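Local coordinates for protein esterase YbfF (Escherichia coli, PDB 3BF7) that probably hydrolyses ester or thioester bonds as an alpha/beta hydrolase with a helical cap, its substrate-binding crevice being generated by the arrangement of its domains, at residues V22-V34 / I45-P57. The protein carries 1 engineered substitution. Numbering follows the deposited sequence.
Sequences VHGLFGSLDNLGV and IIQVDVRNHGLSP. Engineered in segment 45-57: V50 (natural residue Met).
The imidazole of H23 receives the backbone N-H of V50 on its NE2: N to NE2 is 2.9 Å and the bond is nearly straight, although the donor is tilted well out of the ring plane. NE2 therefore acts as acceptor, and the proton sits on ND1, which gives it to G24 O at 2.8 Å, almost exactly in the ring plane. With both nitrogens engaged, the ring's rotation is fixed. Its faces are covered too: CG2 of V50, an engineered residue, makes a CH-pi contact 3.8 Å from the centroid, while the backbone of G27 and S28 lies across the opposite face. The first torsion (chi1 68°) sets CG between the backbone N and carbonyl carbon, which lets the ring reach into the 45-57 segment.

H53 meets H23 obliquely, planes at 57°, and its ND1 makes a weak bond to G27 O. A water bridges G27 O to G54 N as a second link here.

Farther along, D49 OD1 takes the N-H of L29 nearly along its C-O axis (2.7 Å), and the carboxylate's other oxygen, OD2, is met by L55 N from above its plane. Q47 extends beyond CG to bring NE2 to L29 O at 2.8 Å; a water joins the same NE2 to D30 OD1. Thus L29 is held through both its N-H and its carbonyl.

Behind these bonds, V22 CG1 packs on V50 CG2 (3.6 Å). The contact ties the end of strand 19-22 and the loop after it to parallel strand 45-48 and the turns that follow, within a beta-alpha-beta unit crossing through helix 33-39 in the mixed sheet of the alpha/beta hydrolase fold. Helix 64-78 packs against V22 and V50, and helix 175-180 against L25, F26 and H53.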
loop_
_atom_site.group_PDB
_atom_site.type_symbol
_atom_site.label_atom_id
_atom_site.label_comp_id
_atom_site.label_asym_id
_atom_site.label_seq_id
_atom_site.Cartn_x
_atom_site.Cartn_y
_atom_site.Cartn_z
ATOM N N VAL A 22 3.186 1.332 3.914
ATOM C CA VAL A 22 1.730 1.329 3.785
ATOM C C VAL A 22 1.248 0.379 2.685
ATOM O O VAL A 22 1.526 0.585 1.503
ATOM C CB VAL A 22 1.218 2.761 3.479
ATOM C CG1 VAL A 22 -0.290 2.826 3.651
ATOM C CG2 VAL A 22 1.916 3.771 4.384
ATOM N N HIS A 23 0.513 -0.653 3.090
ATOM C CA HIS A 23 -0.011 -1.670 2.178
ATOM C C HIS A 23 -1.177 -1.202 1.301
ATOM O O HIS A 23 -1.693 -0.094 1.462
ATOM C CB HIS A 23 -0.455 -2.885 2.994
ATOM C CG HIS A 23 -1.652 -2.619 3.852
ATOM N ND1 HIS A 23 -2.932 -2.576 3.346
ATOM C CD2 HIS A 23 -1.759 -2.317 5.169
ATOM C CE1 HIS A 23 -3.776 -2.256 4.312
ATOM N NE2 HIS A 23 -3.088 -2.092 5.429
ATOM N N GLY A 24 -1.601 -2.083 0.394
ATOM C CA GLY A 24 -2.687 -1.780 -0.524
ATOM C C GLY A 24 -4.028 -2.391 -0.156
ATOM O O GLY A 24 -4.179 -3.005 0.903
ATOM N N LEU A 25 -5.006 -2.224 -1.042
ATOM C CA LEU A 25 -6.352 -2.735 -0.812
ATOM C C LEU A 25 -6.373 -4.226 -0.480
ATOM O O LEU A 25 -5.722 -5.038 -1.144
ATOM C CB LEU A 25 -7.235 -2.461 -2.034
ATOM C CG LEU A 25 -8.712 -2.851 -1.903
ATOM C CD1 LEU A 25 -9.389 -2.043 -0.798
ATOM C CD2 LEU A 25 -9.408 -2.618 -3.232
ATOM N N PHE A 26 -7.140 -4.560 0.558
ATOM C CA PHE A 26 -7.303 -5.924 1.063
ATOM C C PHE A 26 -6.042 -6.458 1.736
ATOM O O PHE A 26 -5.980 -7.629 2.104
ATOM C CB PHE A 26 -7.747 -6.890 -0.047
ATOM C CG PHE A 26 -9.117 -6.600 -0.605
ATOM C CD1 PHE A 26 -10.234 -6.538 0.229
ATOM C CD2 PHE A 26 -9.293 -6.403 -1.971
ATOM C CE1 PHE A 26 -11.503 -6.283 -0.295
ATOM C CE2 PHE A 26 -10.557 -6.149 -2.500
ATOM C CZ PHE A 26 -11.661 -6.090 -1.662
ATOM N N GLY A 27 -5.046 -5.594 1.909
ATOM C CA GLY A 27 -3.817 -6.013 2.561
ATOM C C GLY A 27 -3.821 -5.731 4.053
ATOM O O GLY A 27 -4.854 -5.395 4.641
ATOM N N SER A 28 -2.647 -5.876 4.662
ATOM C CA SER A 28 -2.453 -5.652 6.091
ATOM C C SER A 28 -0.985 -5.295 6.294
ATOM O O SER A 28 -0.182 -5.409 5.362
ATOM C CB SER A 28 -2.799 -6.910 6.882
ATOM O OG SER A 28 -1.926 -7.966 6.528
ATOM N N LEU A 29 -0.628 -4.899 7.511
ATOM C CA LEU A 29 0.740 -4.474 7.785
ATOM C C LEU A 29 1.828 -5.501 7.507
ATOM O O LEU A 29 2.994 -5.140 7.375
ATOM C CB LEU A 29 0.854 -3.940 9.219
ATOM C CG LEU A 29 0.655 -4.867 10.420
ATOM C CD1 LEU A 29 1.880 -5.746 10.622
ATOM C CD2 LEU A 29 0.413 -4.021 11.659
ATOM N N ASP A 30 1.461 -6.771 7.413
ATOM C CA ASP A 30 2.449 -7.794 7.113
ATOM C C ASP A 30 2.837 -7.816 5.630
ATOM O O ASP A 30 3.900 -8.328 5.279
ATOM C CB ASP A 30 1.919 -9.174 7.510
ATOM C CG ASP A 30 2.216 -9.524 8.956
ATOM O OD1 ASP A 30 2.660 -8.634 9.712
ATOM O OD2 ASP A 30 2.002 -10.695 9.338
ATOM N N ASN A 31 2.010 -7.237 4.761
ATOM C CA ASN A 31 2.299 -7.309 3.331
ATOM C C ASN A 31 3.605 -6.714 2.825
ATOM O O ASN A 31 4.167 -7.225 1.858
ATOM C CB ASN A 31 1.140 -6.754 2.504
ATOM C CG ASN A 31 1.182 -7.246 1.067
ATOM O OD1 ASN A 31 1.105 -8.450 0.807
ATOM N ND2 ASN A 31 1.319 -6.324 0.129
ATOM N N LEU A 32 4.090 -5.640 3.438
ATOM C CA LEU A 32 5.363 -5.066 3.008
ATOM C C LEU A 32 6.470 -5.482 3.972
ATOM O O LEU A 32 7.540 -4.872 4.008
ATOM C CB LEU A 32 5.276 -3.539 2.913
ATOM C CG LEU A 32 4.600 -2.977 1.656
ATOM C CD1 LEU A 32 3.165 -3.463 1.556
ATOM C CD2 LEU A 32 4.647 -1.457 1.695
ATOM N N GLY A 33 6.203 -6.532 4.742
ATOM C CA GLY A 33 7.181 -7.029 5.693
ATOM C C GLY A 33 8.487 -7.423 5.028
ATOM O O GLY A 33 9.558 -7.270 5.618
ATOM N N VAL A 34 8.414 -7.929 3.801
ATOM C CA VAL A 34 9.621 -8.330 3.090
ATOM C C VAL A 34 10.551 -7.130 2.912
ATOM O O VAL A 34 11.776 -7.273 2.942
ATOM C CB VAL A 34 9.283 -8.956 1.712
ATOM C CG1 VAL A 34 8.560 -7.946 0.829
ATOM C CG2 VAL A 34 10.556 -9.447 1.043
ATOM N N ILE A 45 11.537 1.234 11.594
ATOM C CA ILE A 45 10.447 0.899 10.687
ATOM C C ILE A 45 9.093 0.954 11.372
ATOM O O ILE A 45 8.961 0.590 12.542
ATOM C CB ILE A 45 10.619 -0.530 10.119
ATOM C CG1 ILE A 45 11.962 -0.657 9.395
ATOM C CG2 ILE A 45 9.458 -0.868 9.194
ATOM C CD1 ILE A 45 12.118 0.259 8.209
ATOM N N ILE A 46 8.091 1.420 10.632
ATOM C CA ILE A 46 6.723 1.476 11.127
ATOM C C ILE A 46 5.832 0.876 10.043
ATOM O O ILE A 46 5.717 1.429 8.945
ATOM C CB ILE A 46 6.242 2.922 11.409
ATOM C CG1 ILE A 46 7.128 3.589 12.467
ATOM C CG2 ILE A 46 4.791 2.897 11.884
ATOM C CD1 ILE A 46 8.422 4.152 11.923
ATOM N N GLN A 47 5.232 -0.269 10.340
ATOM C CA GLN A 47 4.328 -0.930 9.405
ATOM C C GLN A 47 2.918 -0.642 9.900
ATOM O O GLN A 47 2.584 -0.966 11.037
ATOM C CB GLN A 47 4.588 -2.437 9.391
ATOM C CG GLN A 47 5.922 -2.821 8.760
ATOM C CD GLN A 47 6.328 -4.251 9.050
ATOM O OE1 GLN A 47 7.283 -4.499 9.788
ATOM N NE2 GLN A 47 5.606 -5.203 8.473
ATOM N N VAL A 48 2.087 -0.037 9.060
ATOM C CA VAL A 48 0.733 0.301 9.476
ATOM C C VAL A 48 -0.360 -0.519 8.817
ATOM O O VAL A 48 -0.186 -1.067 7.724
ATOM C CB VAL A 48 0.393 1.791 9.166
ATOM C CG1 VAL A 48 1.515 2.693 9.624
ATOM C CG2 VAL A 48 0.126 1.981 7.668
ATOM N N ASP A 49 -1.487 -0.611 9.515
ATOM C CA ASP A 49 -2.677 -1.232 8.955
ATOM C C ASP A 49 -3.483 0.001 8.538
ATOM O O ASP A 49 -3.733 0.894 9.353
ATOM C CB ASP A 49 -3.497 -1.996 10.002
ATOM C CG ASP A 49 -3.099 -3.457 10.129
ATOM O OD1 ASP A 49 -2.641 -4.060 9.131
ATOM O OD2 ASP A 49 -3.280 -4.009 11.239
ATOM N N VAL A 50 -3.852 0.077 7.268
ATOM C CA VAL A 50 -4.659 1.194 6.796
ATOM C C VAL A 50 -6.038 1.071 7.456
ATOM O O VAL A 50 -6.441 -0.024 7.854
ATOM C CB VAL A 50 -4.795 1.137 5.255
ATOM C CG1 VAL A 50 -5.783 2.188 4.758
ATOM C CG2 VAL A 50 -3.425 1.349 4.619
ATOM N N ARG A 51 -6.754 2.183 7.597
ATOM C CA ARG A 51 -8.082 2.118 8.192
ATOM C C ARG A 51 -8.895 1.072 7.434
ATOM O O ARG A 51 -8.715 0.876 6.228
ATOM C CB ARG A 51 -8.790 3.481 8.133
ATOM C CG ARG A 51 -8.999 4.044 6.733
ATOM C CD ARG A 51 -10.008 5.192 6.743
ATOM N NE ARG A 51 -9.599 6.269 7.638
ATOM C CZ ARG A 51 -10.409 7.218 8.095
ATOM N NH1 ARG A 51 -11.689 7.241 7.744
ATOM N NH2 ARG A 51 -9.938 8.146 8.919
ATOM N N ASN A 52 -9.769 0.382 8.160
ATOM C CA ASN A 52 -10.626 -0.649 7.593
ATOM C C ASN A 52 -9.891 -1.902 7.133
ATOM O O ASN A 52 -10.461 -2.735 6.422
ATOM C CB ASN A 52 -11.463 -0.068 6.449
ATOM C CG ASN A 52 -12.463 0.962 6.934
ATOM O OD1 ASN A 52 -12.541 2.073 6.402
ATOM N ND2 ASN A 52 -13.233 0.601 7.953
ATOM N N HIS A 53 -8.632 -2.032 7.545
ATOM C CA HIS A 53 -7.813 -3.203 7.225
ATOM C C HIS A 53 -7.128 -3.705 8.494
ATOM O O HIS A 53 -6.972 -2.959 9.465
ATOM C CB HIS A 53 -6.733 -2.866 6.187
ATOM C CG HIS A 53 -7.279 -2.468 4.851
ATOM N ND1 HIS A 53 -7.234 -3.283 3.739
ATOM C CD2 HIS A 53 -7.912 -1.339 4.461
ATOM C CE1 HIS A 53 -7.815 -2.671 2.721
ATOM N NE2 HIS A 53 -8.233 -1.489 3.134
ATOM N N GLY A 54 -6.717 -4.971 8.468
ATOM C CA GLY A 54 -6.024 -5.558 9.601
ATOM C C GLY A 54 -6.724 -5.311 10.915
ATOM O O GLY A 54 -7.923 -5.567 11.038
ATOM N N LEU A 55 -5.977 -4.820 11.899
ATOM C CA LEU A 55 -6.553 -4.532 13.199
ATOM C C LEU A 55 -6.652 -3.032 13.465
ATOM O O LEU A 55 -6.691 -2.595 14.614
ATOM C CB LEU A 55 -5.771 -5.254 14.307
ATOM C CG LEU A 55 -5.964 -6.782 14.312
ATOM C CD1 LEU A 55 -5.045 -7.411 15.346
ATOM C CD2 LEU A 55 -7.423 -7.143 14.599
ATOM N N SER A 56 -6.682 -2.238 12.397
ATOM C CA SER A 56 -6.863 -0.800 12.554
ATOM C C SER A 56 -8.360 -0.541 12.725
ATOM O O SER A 56 -9.191 -1.400 12.420
ATOM C CB SER A 56 -6.337 -0.035 11.337
ATOM O OG SER A 56 -5.005 0.387 11.569
ATOM N N PRO A 57 -8.725 0.644 13.227
ATOM C CA PRO A 57 -10.141 0.966 13.421
ATOM C C PRO A 57 -10.951 0.972 12.127
ATOM O O PRO A 57 -10.398 1.117 11.027
ATOM C CB PRO A 57 -10.096 2.353 14.060
ATOM C CG PRO A 57 -8.775 2.364 14.774
ATOM C CD PRO A 57 -7.866 1.716 13.757
HETATM O O HOH W 1 1.567 -1.409 5.732
HETATM O O HOH W 2 -6.800 -6.667 6.181
HETATM O O HOH W 3 5.674 -7.989 9.023
#